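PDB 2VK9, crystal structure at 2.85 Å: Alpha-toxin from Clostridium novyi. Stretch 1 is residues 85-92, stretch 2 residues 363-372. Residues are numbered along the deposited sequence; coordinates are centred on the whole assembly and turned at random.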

# COMPACT_ATOMS: atom_id res chain seq x y z
N GLU A 85 -22.34 0.73 13.83
CA GLU A 85 -22.73 1.60 14.93
C GLU A 85 -21.67 1.65 16.02
O GLU A 85 -21.41 2.69 16.61
N LEU A 86 -21.04 0.50 16.27
CA LEU A 86 -20.03 0.40 17.30
C LEU A 86 -18.80 1.23 16.92
O LEU A 86 -18.23 1.90 17.77
N ILE A 87 -18.43 1.16 15.65
CA ILE A 87 -17.30 1.90 15.13
C ILE A 87 -17.56 3.39 15.27
O ILE A 87 -16.72 4.12 15.79
N LYS A 88 -18.74 3.84 14.84
CA LYS A 88 -19.09 5.26 14.85
C LYS A 88 -19.09 5.91 16.22
O LYS A 88 -18.71 7.08 16.34
N ASN A 89 -19.51 5.19 17.25
CA ASN A 89 -19.57 5.81 18.57
C ASN A 89 -18.42 5.41 19.49
O ASN A 89 -18.37 5.81 20.64
N SER A 90 -17.49 4.63 18.95
CA SER A 90 -16.25 4.34 19.65
C SER A 90 -15.16 5.25 19.12
O SER A 90 -14.04 5.25 19.63
N ARG A 91 -15.48 6.01 18.08
CA ARG A 91 -14.60 7.09 17.68
C ARG A 91 -15.05 8.40 18.32
O ARG A 91 -14.83 9.50 17.81
N THR A 92 -15.70 8.28 19.47
CA THR A 92 -16.07 9.44 20.22
C THR A 92 -15.06 9.64 21.35
O THR A 92 -14.67 8.68 22.04
N ILE A 363 -7.78 13.95 14.93
CA ILE A 363 -8.51 13.00 14.08
C ILE A 363 -9.19 11.94 14.94
O ILE A 363 -8.51 11.07 15.49
N LYS A 364 -10.52 11.99 15.04
CA LYS A 364 -11.27 10.94 15.75
C LYS A 364 -11.10 9.58 15.06
O LYS A 364 -11.28 9.47 13.86
N ILE A 365 -10.75 8.56 15.82
CA ILE A 365 -10.57 7.25 15.22
C ILE A 365 -10.93 6.13 16.19
O ILE A 365 -10.52 6.14 17.35
N SER A 366 -11.70 5.17 15.70
CA SER A 366 -12.09 4.02 16.51
C SER A 366 -10.91 3.06 16.62
O SER A 366 -10.16 2.88 15.66
N GLN A 367 -10.74 2.44 17.79
CA GLN A 367 -9.68 1.45 18.00
C GLN A 367 -9.86 0.18 17.14
O GLN A 367 -8.99 -0.68 17.12
N LEU A 368 -11.00 0.08 16.46
CA LEU A 368 -11.31 -1.05 15.61
C LEU A 368 -10.86 -0.83 14.16
O LEU A 368 -10.60 -1.80 13.45
N GLU A 369 -10.76 0.43 13.75
CA GLU A 369 -10.53 0.79 12.34
C GLU A 369 -9.11 1.32 12.07
O GLU A 369 -8.34 1.60 12.98
N ILE A 370 -8.76 1.40 10.79
CA ILE A 370 -7.69 2.27 10.32
C ILE A 370 -8.38 3.16 9.32
O ILE A 370 -9.45 2.80 8.81
N LEU A 371 -7.82 4.33 9.04
CA LEU A 371 -8.39 5.16 8.00
C LEU A 371 -7.44 5.20 6.81
O LEU A 371 -6.22 5.25 6.98
N LEU A 372 -8.01 5.17 5.62
CA LEU A 372 -7.23 4.99 4.42
C LEU A 372 -7.65 5.95 3.34
O LEU A 372 -8.82 6.29 3.24

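The contact is organised around two serines. S366, chi1 t, donates from OG to OG of S90, chi1 p, and the 2.5 Å between these oxygens makes the hydrogen bond very short. S90 points toward the turn, and its OG also lies 2.7 Å from L86 O and 3.0 Å from I87 O, so the serine pair sits against the L86 and I87 carbonyls of the helix.

The second polar anchor is charged. R91 and E369 each point toward the other stretch, and R91 (p, t, then an off-well chi3 of 137°) brings NH1 to 3.0 Å from E369 OE2. That oxygen lies over one face of the guanidinium, so the salt bridge rests on charge alone, with no N-H aimed at it. The same OE2 of E369 (p, t) accepts from S366 N at 2.9 Å, nearly linear, bracing the type I turn from S366 to E369. A water joins the stretches, donating to S90 O at 3.1 Å and weakly accepting from Q367 N at 3.4 Å.

Apolar packing fills in beside these anchors. L368 (m, t) points toward the helix, its CD1 3.9 Å from both L86 CD2 and I87 CG1. I87 (m, t), set sideways, also places CG2 3.5 Å from E369 OE1. The rule: one carboxylate oxygen can brace its own turn and carry charge across the contact.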

# COMPACT_ATOMS: atom_id res chain seq x y z
CB GLU A 85 -24.07 1.18 15.53
CG GLU A 85 -25.31 1.65 14.75
CD GLU A 85 -25.37 3.17 14.56
OE1 GLU A 85 -25.24 3.92 15.57
OE2 GLU A 85 -25.57 3.62 13.40
CB LEU A 86 -19.63 -1.06 17.54
CG LEU A 86 -18.68 -1.29 18.73
CD1 LEU A 86 -19.33 -0.88 20.06
CD2 LEU A 86 -18.19 -2.73 18.77
CB ILE A 87 -17.02 1.54 13.66
CG1 ILE A 87 -16.36 0.16 13.58
CG2 ILE A 87 -16.12 2.56 12.99
CD1 ILE A 87 -16.37 -0.43 12.19
CB LYS A 88 -20.42 5.51 14.14
CG LYS A 88 -20.27 5.56 12.64
CD LYS A 88 -21.61 5.73 11.93
CE LYS A 88 -21.44 5.47 10.42
NZ LYS A 88 -22.76 5.44 9.70
CB ASN A 89 -20.96 5.64 19.21
CG ASN A 89 -21.09 4.35 20.00
OD1 ASN A 89 -21.09 3.26 19.44
ND2 ASN A 89 -21.22 4.49 21.32
CB SER A 90 -15.84 2.88 19.50
OG SER A 90 -15.67 2.53 18.14
CB ARG A 91 -14.42 7.19 16.16
CG ARG A 91 -15.66 7.32 15.32
CD ARG A 91 -15.23 7.57 13.89
NE ARG A 91 -16.01 6.81 12.92
CZ ARG A 91 -15.61 6.55 11.67
NH1 ARG A 91 -14.43 7.00 11.24
NH2 ARG A 91 -16.37 5.84 10.85
CB THR A 92 -17.56 9.36 20.67
OG1 THR A 92 -18.23 10.55 20.24
CG2 THR A 92 -17.71 9.19 22.19
CB ILE A 363 -7.56 12.33 13.05
CG1 ILE A 363 -6.82 13.39 12.23
CG2 ILE A 363 -8.34 11.35 12.16
CD1 ILE A 363 -5.56 12.89 11.54
CB LYS A 364 -12.77 11.26 15.86
CG LYS A 364 -13.16 12.68 16.17
CD LYS A 364 -12.97 13.05 17.62
CE LYS A 364 -13.47 14.49 17.87
NZ LYS A 364 -12.81 15.17 19.04
CB ILE A 365 -9.14 7.05 14.65
CG1 ILE A 365 -9.03 5.71 13.94
CG2 ILE A 365 -8.10 7.13 15.75
CD1 ILE A 365 -7.91 5.62 12.93
CB SER A 366 -13.29 3.32 15.87
OG SER A 366 -13.70 2.22 16.66
CB GLN A 367 -9.55 1.08 19.47
CG GLN A 367 -10.72 0.28 20.01
CD GLN A 367 -10.43 -0.35 21.37
OE1 GLN A 367 -9.30 -0.82 21.64
NE2 GLN A 367 -11.45 -0.37 22.23
CB LEU A 368 -12.81 -1.33 15.63
CG LEU A 368 -13.50 -1.78 16.93
CD1 LEU A 368 -15.01 -1.73 16.76
CD2 LEU A 368 -13.05 -3.18 17.37
CB GLU A 369 -11.59 1.83 11.88
CG GLU A 369 -11.47 3.23 12.55
CD GLU A 369 -12.64 4.22 12.26
OE1 GLU A 369 -13.45 3.99 11.31
OE2 GLU A 369 -12.74 5.24 12.98
CB ILE A 370 -6.51 1.51 9.64
CG1 ILE A 370 -6.99 0.73 8.41
CG2 ILE A 370 -5.79 0.58 10.64
CD1 ILE A 370 -5.89 -0.02 7.72
CB LEU A 371 -8.74 6.54 8.52
CG LEU A 371 -9.77 6.52 9.66
CD1 LEU A 371 -10.00 7.91 10.21
CD2 LEU A 371 -11.09 5.87 9.24
CB LEU A 372 -7.41 3.58 3.88
CG LEU A 372 -6.66 2.45 4.56
CD1 LEU A 372 -7.21 1.16 4.03
CD2 LEU A 372 -5.17 2.59 4.26
O HOH W 1 -12.09 3.12 20.82